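PhiAB6 tailspike (Unidentified phage, PDB 5JS4) fragments the exopolysaccharide of Acinetobacter baumannii as the trimeric, beta-helical tailspike of a bacteriophage. Local coordinates at residues T669-G674 against V696-S701; V256-A261 against I285-V290; G482-Y487 against V530-K535. One frame throughout, in Å; residues are numbered along the deposited sequence.

Contact 1: residues T669-G674 against V696-S701; sequences TGATHG and VFWRDS
An antiparallel strand pair in the C-terminal beta domain of the tailspike brings the start of strand 672-678 against the end of strand 690-699, with segment axes 4.7 Å apart and their directions at 153°. Thr672 and Arg699 form one hydrogen-bonded pair, Gly674 and Phe697 the next, and His673 is paired with Trp698 in the non-hydrogen-bonded position between them. Each hydrogen-bonded pair closes both of its N-H to O bonds; the Thr672 N to Arg699 O bond, 2.8 Å long, is almost straight.

On the face carrying His673 and Trp698, the two side chains run alongside each other. The strand pairing puts His673 CB over the indole, 3.9 Å from the centroid of the Trp698 six-membered ring, a CH-pi contact close to the ring normal. With CG between the backbone N and the carbonyl carbon (chi1 54°), the imidazole swings alongside the indole and turns an edge to its face, an offset edge-to-face pair with planes at 76°, and His673 CD2 comes within 3.6 Å of Trp698 CH2. Ala671 CB adds an apolar contact to Trp698 CE3, while Phe711 meets the same indole edge-to-face.

On the face with Thr672 and Arg699, neighbouring subunits approach: Thr672 packs on Thr672 of the third subunit, and Arg699 NH1 donates to Gly668 O of the second subunit. Thr672 OG1 and Arg699 O share one water. A second water, in the plane of the guanidinium at its edge, accepts from Arg699 NH1 at 2.9 Å and donates to Thr672 O.

Contact 2: residues V256-A261 against I285-V290; sequences VTDDSA and ILKNQV
One carboxylate oxygen, Asp258 OD1, takes two backbone N-H groups from opposite faces of its own plane: Lys287 N across the contact at 2.9 Å, and Ser260 N in its own segment at 3.0 Å. Both donors stand far out of the carboxylate plane, by 59° and 63°. The bond to Ser260 N, two residues on, makes an Asx turn that leads into the first residue of helix 260-268, whereas the bond to Lys287 N fastens that turn to the chain leaving strand 282-286. Asp258 CG lies anti to the backbone N, which carries the carboxylate across to the second segment.

The other oxygen, OD2, accepts from Ser260 OG on its syn side and, weakly, from Asn288 ND2, whose amide plane is inclined 39° to the carboxylate. The extended Lys287 chain crosses the Asp258 side chain at a slant, with Lys287 CB 3.7 Å from Asp258 CG. Its ammonium travels on beyond the acid: Lys287 NZ is 6.4 Å from Asp258 OD2 and reaches Val256 O through a water.

Backbone bonding and van der Waals contacts lie beside this polar group. Asp259 N donates to Ile285 O at 2.8 Å, nearly straight; Ile285 CB lies 3.4 Å from Thr257 O; and Leu286 CD2 rests 3.6 Å from Ser260 CA. Leu286 and Val290 also pack on Phe263, joining the helix to the first coils of the pectate lyase-like beta-helix. The Asp259 carboxylate is held by Lys252 N and Gly253 N, and its OD2 also meets a water that accepts from Ile285 N.

With two N-H groups and a hydroxyl donating to it, and a lysine nearby, the Asp258 side chain would be expected to favour its ionised form.

Contact 3: residues G482-Y487 against V530-K535; sequences GANSCY and VNAGNK
Gly482 opens a type II beta turn that ends at Ser485, closed by Ser485 N donating to Gly482 O at 3.2 Å; Ala483 occupies its second position. Asn484, third in the turn with a positive phi of 51°, is the first residue to touch the 530-535 loop. With CG anti to the carbonyl carbon (chi1 -79°), its amide is carried out to the peptide joining Ala532 and Gly533: Asn484 OD1 is 3.4 Å from Ala532 C, and Asn484 CG is 4.0 Å from Gly533 CA. Asn484 OD1 also lies 3.3 Å from Ala532 O, an approach of two acceptors with no bond between them. Asn484 ND2 donates to Thr514 OG1 and, over a longer distance, to a water that in turn donates to Gly533 O.

Further on, Cys486 contributes its carbonyl: Cys486 O is 3.6 Å from Ala532 CB, the methyl that points into the first segment. Tyr487 CB meets Ala532 CB at 4.3 Å, while the tyrosine ring leads away. No direct hydrogen bond crosses; the two segments are joined by the Ala532 methyl contacts, the van der Waals contact of the Asn484 amide with the Ala532-Gly533 peptide, and the bridging water.

Asn531 to Asn534 form a type I turn. Two of its backbone N-H groups, Ala532 N and Gly533 N, and the side-chain Asn531 ND2 donate to a bound malonic acid, probably from the crystallisation liquor; Tyr487 belongs to the same pocket. Strand 486-487 is the last of the parallel strands 410-411, 433-435, 455-457 and 486-487 of the beta-helix, and the facing turn connects the antiparallel strands 526-530 and 537-541.

Overall arrangement
From the N terminus, contact 2 comes first, closing a loop that carries helix 260-268 and strand 275-277 at the start of the beta-helix. Contact 3 follows near the end of the parallel coils, where 42 intervening residues without helix lead into the antiparallel strands. Contact 1 is last, joining two strands of the C-terminal domain across a connection that includes helix 684-688. The three loops run in series; none nests in or crosses another. The centres of contacts 2 and 3 are about 48 Å apart, and those of contacts 3 and 1 about 62 Å. Contacts 1 and 2 lie on opposite sides of the chain's centre, and contacts 1 and 3 both touch the second subunit.

Contact 1: residues T669-G674 against V696-S701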
loop_
_atom_site.group_PDB
_atom_site.type_symbol
_atom_site.label_atom_id
_atom_site.label_comp_id
_atom_site.label_asym_id
_atom_site.label_seq_id
_atom_site.Cartn_x
_atom_site.Cartn_y
_atom_site.Cartn_z
ATOM N N THR A 669 -0.485 42.412 -58.125
ATOM C CA THR A 669 -1.674 43.260 -58.201
ATOM C C THR A 669 -2.656 42.808 -57.122
ATOM O O THR A 669 -2.539 41.710 -56.575
ATOM C CB THR A 669 -2.344 43.270 -59.594
ATOM O OG1 THR A 669 -2.936 41.999 -59.870
ATOM C CG2 THR A 669 -1.336 43.623 -60.691
ATOM N N GLY A 670 -3.599 43.686 -56.797
ATOM C CA GLY A 670 -4.552 43.428 -55.728
ATOM C C GLY A 670 -5.969 43.323 -56.237
ATOM O O GLY A 670 -6.235 43.436 -57.431
ATOM N N ALA A 671 -6.878 43.112 -55.298
ATOM C CA ALA A 671 -8.298 43.039 -55.602
ATOM C C ALA A 671 -9.091 43.276 -54.330
ATOM O O ALA A 671 -8.576 43.105 -53.227
ATOM C CB ALA A 671 -8.645 41.692 -56.206
ATOM N N THR A 672 -10.354 43.643 -54.508
ATOM C CA THR A 672 -11.243 43.991 -53.408
ATOM C C THR A 672 -12.359 42.965 -53.344
ATOM O O THR A 672 -12.936 42.624 -54.374
ATOM C CB THR A 672 -11.841 45.387 -53.644
ATOM O OG1 THR A 672 -10.776 46.348 -53.689
ATOM C CG2 THR A 672 -12.836 45.771 -52.544
ATOM N N HIS A 673 -12.657 42.474 -52.145
ATOM C CA HIS A 673 -13.691 41.446 -51.969
ATOM C C HIS A 673 -14.938 41.940 -51.252
ATOM O O HIS A 673 -14.913 42.899 -50.485
ATOM C CB HIS A 673 -13.150 40.211 -51.231
ATOM C CG HIS A 673 -12.486 40.518 -49.921
ATOM N ND1 HIS A 673 -13.178 40.643 -48.737
ATOM C CD2 HIS A 673 -11.183 40.712 -49.614
ATOM C CE1 HIS A 673 -12.333 40.908 -47.759
ATOM N NE2 HIS A 673 -11.114 40.959 -48.264
ATOM N N GLY A 674 -16.034 41.259 -51.546
ATOM C CA GLY A 674 -17.256 41.333 -50.762
ATOM C C GLY A 674 -17.797 39.922 -50.664
ATOM O O GLY A 674 -17.372 39.039 -51.416
ATOM N N VAL A 696 -17.650 34.543 -52.284
ATOM C CA VAL A 696 -16.672 35.620 -52.288
ATOM C C VAL A 696 -16.636 36.205 -53.692
ATOM O O VAL A 696 -16.501 35.463 -54.670
ATOM C CB VAL A 696 -15.269 35.113 -51.915
ATOM C CG1 VAL A 696 -14.272 36.268 -51.876
ATOM C CG2 VAL A 696 -15.301 34.389 -50.580
ATOM N N PHE A 697 -16.772 37.524 -53.779
ATOM C CA PHE A 697 -16.733 38.269 -55.034
ATOM C C PHE A 697 -15.456 39.092 -55.040
ATOM O O PHE A 697 -15.188 39.805 -54.077
ATOM C CB PHE A 697 -17.922 39.231 -55.138
ATOM C CG PHE A 697 -19.269 38.557 -55.226
ATOM C CD1 PHE A 697 -19.821 37.921 -54.119
ATOM C CD2 PHE A 697 -19.998 38.589 -56.408
ATOM C CE1 PHE A 697 -21.066 37.313 -54.200
ATOM C CE2 PHE A 697 -21.245 37.990 -56.490
ATOM C CZ PHE A 697 -21.772 37.348 -55.386
ATOM N N TRP A 698 -14.681 38.995 -56.117
ATOM C CA TRP A 698 -13.428 39.733 -56.257
ATOM C C TRP A 698 -13.495 40.721 -57.411
ATOM O O TRP A 698 -13.906 40.360 -58.514
ATOM C CB TRP A 698 -12.277 38.774 -56.538
ATOM C CG TRP A 698 -11.844 37.928 -55.391
ATOM C CD1 TRP A 698 -12.100 36.602 -55.201
ATOM C CD2 TRP A 698 -11.042 38.342 -54.282
ATOM N NE1 TRP A 698 -11.508 36.163 -54.044
ATOM C CE2 TRP A 698 -10.857 37.216 -53.455
ATOM C CE3 TRP A 698 -10.459 39.559 -53.906
ATOM C CZ2 TRP A 698 -10.111 37.267 -52.278
ATOM C CZ3 TRP A 698 -9.721 39.609 -52.733
ATOM C CH2 TRP A 698 -9.553 38.475 -51.934
ATOM N N ARG A 699 -13.053 41.952 -57.170
ATOM C CA ARG A 699 -13.063 42.992 -58.196
ATOM C C ARG A 699 -11.754 43.778 -58.234
ATOM O O ARG A 699 -11.082 43.938 -57.211
ATOM C CB ARG A 699 -14.240 43.945 -57.978
ATOM C CG ARG A 699 -15.595 43.266 -58.112
ATOM C CD ARG A 699 -16.747 44.221 -57.860
ATOM N NE ARG A 699 -18.032 43.517 -57.883
ATOM C CZ ARG A 699 -18.550 42.840 -56.860
ATOM N NH1 ARG A 699 -17.917 42.757 -55.695
ATOM N NH2 ARG A 699 -19.730 42.237 -57.001
ATOM N N ASP A 700 -11.405 44.268 -59.422
ATOM C CA ASP A 700 -10.213 45.111 -59.598
ATOM C C ASP A 700 -10.513 46.571 -59.240
ATOM O O ASP A 700 -11.623 46.894 -58.811
ATOM C CB ASP A 700 -9.643 44.978 -61.025
ATOM C CG ASP A 700 -10.607 45.446 -62.111
ATOM O OD1 ASP A 700 -11.497 46.274 -61.837
ATOM O OD2 ASP A 700 -10.459 44.981 -63.261
ATOM N N SER A 701 -9.526 47.449 -59.418
ATOM C CA SER A 701 -9.661 48.860 -59.041
ATOM C C SER A 701 -10.710 49.623 -59.859
ATOM O O SER A 701 -11.172 50.684 -59.435
ATOM C CB SER A 701 -8.308 49.569 -59.142
ATOM O OG SER A 701 -7.783 49.479 -60.452
HETATM O O HOH W 1 -15.527 43.910 -54.624
HETATM O O HOH W 2 -9.677 46.500 -56.185
#

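Contact 2: residues V256-A261 against I285-V290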
loop_
_atom_site.group_PDB
_atom_site.type_symbol
_atom_site.label_atom_id
_atom_site.label_comp_id
_atom_site.label_asym_id
_atom_site.label_seq_id
_atom_site.Cartn_x
_atom_site.Cartn_y
_atom_site.Cartn_z
ATOM N N VAL A 256 26.661 -32.213 19.043
ATOM C CA VAL A 256 27.517 -33.324 18.605
ATOM C C VAL A 256 26.697 -34.544 18.174
ATOM O O VAL A 256 26.872 -35.061 17.072
ATOM C CB VAL A 256 28.487 -33.761 19.728
ATOM C CG1 VAL A 256 29.363 -34.921 19.271
ATOM C CG2 VAL A 256 29.354 -32.593 20.177
ATOM N N THR A 257 25.818 -35.003 19.060
ATOM C CA THR A 257 25.044 -36.226 18.843
ATOM C C THR A 257 23.994 -36.056 17.748
ATOM O O THR A 257 23.257 -35.073 17.742
ATOM C CB THR A 257 24.323 -36.650 20.140
ATOM O OG1 THR A 257 25.261 -36.690 21.222
ATOM C CG2 THR A 257 23.668 -38.020 19.987
ATOM N N ASP A 258 23.920 -37.023 16.835
ATOM C CA ASP A 258 22.878 -37.033 15.808
ATOM C C ASP A 258 21.524 -37.306 16.458
ATOM O O ASP A 258 21.316 -38.367 17.044
ATOM C CB ASP A 258 23.171 -38.093 14.737
ATOM C CG ASP A 258 22.094 -38.159 13.654
ATOM O OD1 ASP A 258 21.388 -37.149 13.425
ATOM O OD2 ASP A 258 21.956 -39.224 13.017
ATOM N N ASP A 259 20.615 -36.340 16.352
ATOM C CA ASP A 259 19.273 -36.465 16.925
ATOM C C ASP A 259 18.209 -36.862 15.898
ATOM O O ASP A 259 17.022 -36.872 16.219
ATOM C CB ASP A 259 18.863 -35.146 17.595
ATOM C CG ASP A 259 19.638 -34.862 18.870
ATOM O OD1 ASP A 259 20.060 -35.818 19.559
ATOM O OD2 ASP A 259 19.809 -33.671 19.201
ATOM N N SER A 260 18.618 -37.213 14.680
ATOM C CA SER A 260 17.652 -37.490 13.611
ATOM C C SER A 260 16.657 -38.599 13.973
ATOM O O SER A 260 15.467 -38.478 13.685
ATOM C CB SER A 260 18.363 -37.810 12.291
ATOM O OG SER A 260 19.179 -38.959 12.410
ATOM N N ALA A 261 17.137 -39.665 14.614
ATOM C CA ALA A 261 16.260 -40.768 15.019
ATOM C C ALA A 261 15.219 -40.308 16.041
ATOM O O ALA A 261 14.059 -40.709 15.974
ATOM C CB ALA A 261 17.075 -41.930 15.574
ATOM N N ILE A 285 21.750 -31.504 16.346
ATOM C CA ILE A 285 22.433 -31.983 15.149
ATOM C C ILE A 285 21.564 -32.999 14.414
ATOM O O ILE A 285 21.015 -33.917 15.028
ATOM C CB ILE A 285 23.791 -32.643 15.486
ATOM C CG1 ILE A 285 24.684 -31.702 16.305
ATOM C CG2 ILE A 285 24.508 -33.094 14.218
ATOM C CD1 ILE A 285 24.937 -30.344 15.684
ATOM N N LEU A 286 21.445 -32.820 13.099
ATOM C CA LEU A 286 20.762 -33.777 12.233
ATOM C C LEU A 286 21.714 -34.233 11.137
ATOM O O LEU A 286 22.203 -33.413 10.363
ATOM C CB LEU A 286 19.523 -33.142 11.601
ATOM C CG LEU A 286 18.417 -32.725 12.571
ATOM C CD1 LEU A 286 17.339 -31.962 11.825
ATOM C CD2 LEU A 286 17.819 -33.930 13.280
ATOM N N LYS A 287 21.978 -35.539 11.084
ATOM C CA LYS A 287 22.849 -36.124 10.053
ATOM C C LYS A 287 22.073 -36.948 9.026
ATOM O O LYS A 287 22.654 -37.464 8.068
ATOM C CB LYS A 287 23.924 -36.999 10.703
ATOM C CG LYS A 287 24.797 -36.257 11.698
ATOM C CD LYS A 287 25.967 -37.105 12.164
ATOM C CE LYS A 287 26.776 -36.369 13.219
ATOM N NZ LYS A 287 27.943 -37.166 13.688
ATOM N N ASN A 288 20.766 -37.077 9.233
ATOM C CA ASN A 288 19.898 -37.809 8.319
ATOM C C ASN A 288 18.607 -37.041 8.093
ATOM O O ASN A 288 18.185 -36.252 8.942
ATOM C CB ASN A 288 19.580 -39.194 8.879
ATOM C CG ASN A 288 20.805 -40.083 8.956
ATOM O OD1 ASN A 288 21.221 -40.670 7.955
ATOM N ND2 ASN A 288 21.394 -40.188 10.144
ATOM N N GLN A 289 17.982 -37.288 6.947
ATOM C CA GLN A 289 16.718 -36.657 6.595
ATOM C C GLN A 289 15.643 -37.038 7.604
ATOM O O GLN A 289 15.587 -38.183 8.056
ATOM C CB GLN A 289 16.290 -37.094 5.194
ATOM C CG GLN A 289 15.014 -36.450 4.683
ATOM C CD GLN A 289 14.692 -36.890 3.269
ATOM O OE1 GLN A 289 14.231 -38.012 3.050
ATOM N NE2 GLN A 289 14.941 -36.015 2.300
ATOM N N VAL A 290 14.811 -36.065 7.964
ATOM C CA VAL A 290 13.665 -36.295 8.831
ATOM C C VAL A 290 12.397 -36.121 8.004
ATOM O O VAL A 290 12.242 -35.127 7.298
ATOM C CB VAL A 290 13.655 -35.313 10.020
ATOM C CG1 VAL A 290 12.364 -35.429 10.822
ATOM C CG2 VAL A 290 14.866 -35.557 10.910
HETATM O O HOH W 3 28.859 -34.961 15.180
HETATM O O HOH W 4 22.454 -32.772 19.121
#

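Contact 3: residues G482-Y487 against V530-K535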
loop_
_atom_site.group_PDB
_atom_site.type_symbol
_atom_site.label_atom_id
_atom_site.label_comp_id
_atom_site.label_asym_id
_atom_site.label_seq_id
_atom_site.Cartn_x
_atom_site.Cartn_y
_atom_site.Cartn_z
ATOM N N GLY A 482 9.514 -14.557 -19.039
ATOM C CA GLY A 482 8.563 -14.770 -20.130
ATOM C C GLY A 482 8.252 -13.501 -20.909
ATOM O O GLY A 482 8.149 -12.418 -20.331
ATOM N N ALA A 483 8.096 -13.636 -22.225
ATOM C CA ALA A 483 7.762 -12.499 -23.085
ATOM C C ALA A 483 6.360 -11.990 -22.762
ATOM O O ALA A 483 5.407 -12.769 -22.742
ATOM C CB ALA A 483 7.858 -12.895 -24.551
ATOM N N ASN A 484 6.245 -10.685 -22.503
ATOM C CA ASN A 484 4.981 -10.064 -22.076
ATOM C C ASN A 484 4.322 -10.793 -20.899
ATOM O O ASN A 484 3.093 -10.809 -20.767
ATOM C CB ASN A 484 4.000 -9.949 -23.255
ATOM C CG ASN A 484 4.310 -8.776 -24.169
ATOM O OD1 ASN A 484 5.017 -7.840 -23.792
ATOM N ND2 ASN A 484 3.764 -8.814 -25.379
ATOM N N SER A 485 5.147 -11.379 -20.033
ATOM C CA SER A 485 4.655 -12.197 -18.928
ATOM C C SER A 485 4.740 -11.484 -17.586
ATOM O O SER A 485 4.493 -12.091 -16.548
ATOM C CB SER A 485 5.422 -13.515 -18.863
ATOM O OG SER A 485 5.265 -14.245 -20.066
ATOM N N CYS A 486 5.098 -10.202 -17.610
ATOM C CA CYS A 486 5.004 -9.351 -16.432
ATOM C C CYS A 486 3.930 -8.313 -16.710
ATOM O O CYS A 486 4.134 -7.399 -17.513
ATOM C CB CYS A 486 6.340 -8.679 -16.127
ATOM S SG CYS A 486 6.304 -7.670 -14.628
ATOM N N TYR A 487 2.777 -8.469 -16.066
ATOM C CA TYR A 487 1.627 -7.620 -16.353
ATOM C C TYR A 487 0.660 -7.558 -15.180
ATOM O O TYR A 487 0.627 -8.454 -14.336
ATOM C CB TYR A 487 0.897 -8.130 -17.602
ATOM C CG TYR A 487 0.301 -9.516 -17.454
ATOM C CD1 TYR A 487 -0.993 -9.690 -16.973
ATOM C CD2 TYR A 487 1.028 -10.650 -17.802
ATOM C CE1 TYR A 487 -1.544 -10.954 -16.834
ATOM C CE2 TYR A 487 0.487 -11.919 -17.665
ATOM C CZ TYR A 487 -0.799 -12.066 -17.183
ATOM O OH TYR A 487 -1.343 -13.324 -17.048
ATOM N N VAL A 530 1.619 1.524 -17.286
ATOM C CA VAL A 530 2.087 0.978 -18.557
ATOM C C VAL A 530 1.552 -0.445 -18.696
ATOM O O VAL A 530 1.358 -1.134 -17.695
ATOM C CB VAL A 530 3.640 0.977 -18.617
ATOM C CG1 VAL A 530 4.242 -0.005 -17.618
ATOM C CG2 VAL A 530 4.145 0.686 -20.020
ATOM N N ASN A 531 1.305 -0.872 -19.932
ATOM C CA ASN A 531 0.980 -2.268 -20.219
ATOM C C ASN A 531 2.183 -2.971 -20.834
ATOM O O ASN A 531 3.062 -2.325 -21.405
ATOM C CB ASN A 531 -0.218 -2.361 -21.161
ATOM C CG ASN A 531 -1.505 -1.877 -20.520
ATOM O OD1 ASN A 531 -2.138 -0.940 -21.006
ATOM N ND2 ASN A 531 -1.896 -2.510 -19.425
ATOM N N ALA A 532 2.214 -4.296 -20.717
ATOM C CA ALA A 532 3.362 -5.077 -21.183
ATOM C C ALA A 532 3.620 -4.914 -22.683
ATOM O O ALA A 532 4.750 -4.656 -23.094
ATOM C CB ALA A 532 3.178 -6.551 -20.839
ATOM N N GLY A 533 2.567 -5.044 -23.487
ATOM C CA GLY A 533 2.722 -5.198 -24.937
ATOM C C GLY A 533 2.491 -3.973 -25.801
ATOM O O GLY A 533 2.187 -4.105 -26.988
ATOM N N ASN A 534 2.661 -2.785 -25.228
ATOM C CA ASN A 534 2.422 -1.541 -25.953
ATOM C C ASN A 534 3.302 -0.410 -25.420
ATOM O O ASN A 534 3.659 -0.396 -24.246
ATOM C CB ASN A 534 0.939 -1.163 -25.849
ATOM C CG ASN A 534 0.544 -0.057 -26.807
ATOM O OD1 ASN A 534 0.714 1.125 -26.513
ATOM N ND2 ASN A 534 0.001 -0.434 -27.958
ATOM N N LYS A 535 3.635 0.530 -26.304
ATOM C CA LYS A 535 4.511 1.668 -26.000
ATOM C C LYS A 535 3.873 2.714 -25.075
ATOM O O LYS A 535 4.578 3.524 -24.474
ATOM C CB LYS A 535 4.934 2.342 -27.316
ATOM C CG LYS A 535 6.073 3.347 -27.210
ATOM C CD LYS A 535 7.411 2.680 -26.940
ATOM C CE LYS A 535 8.564 3.667 -27.033
ATOM N NZ LYS A 535 8.627 4.623 -25.890
HETATM O O HOH W 5 3.281 -6.745 -27.889
#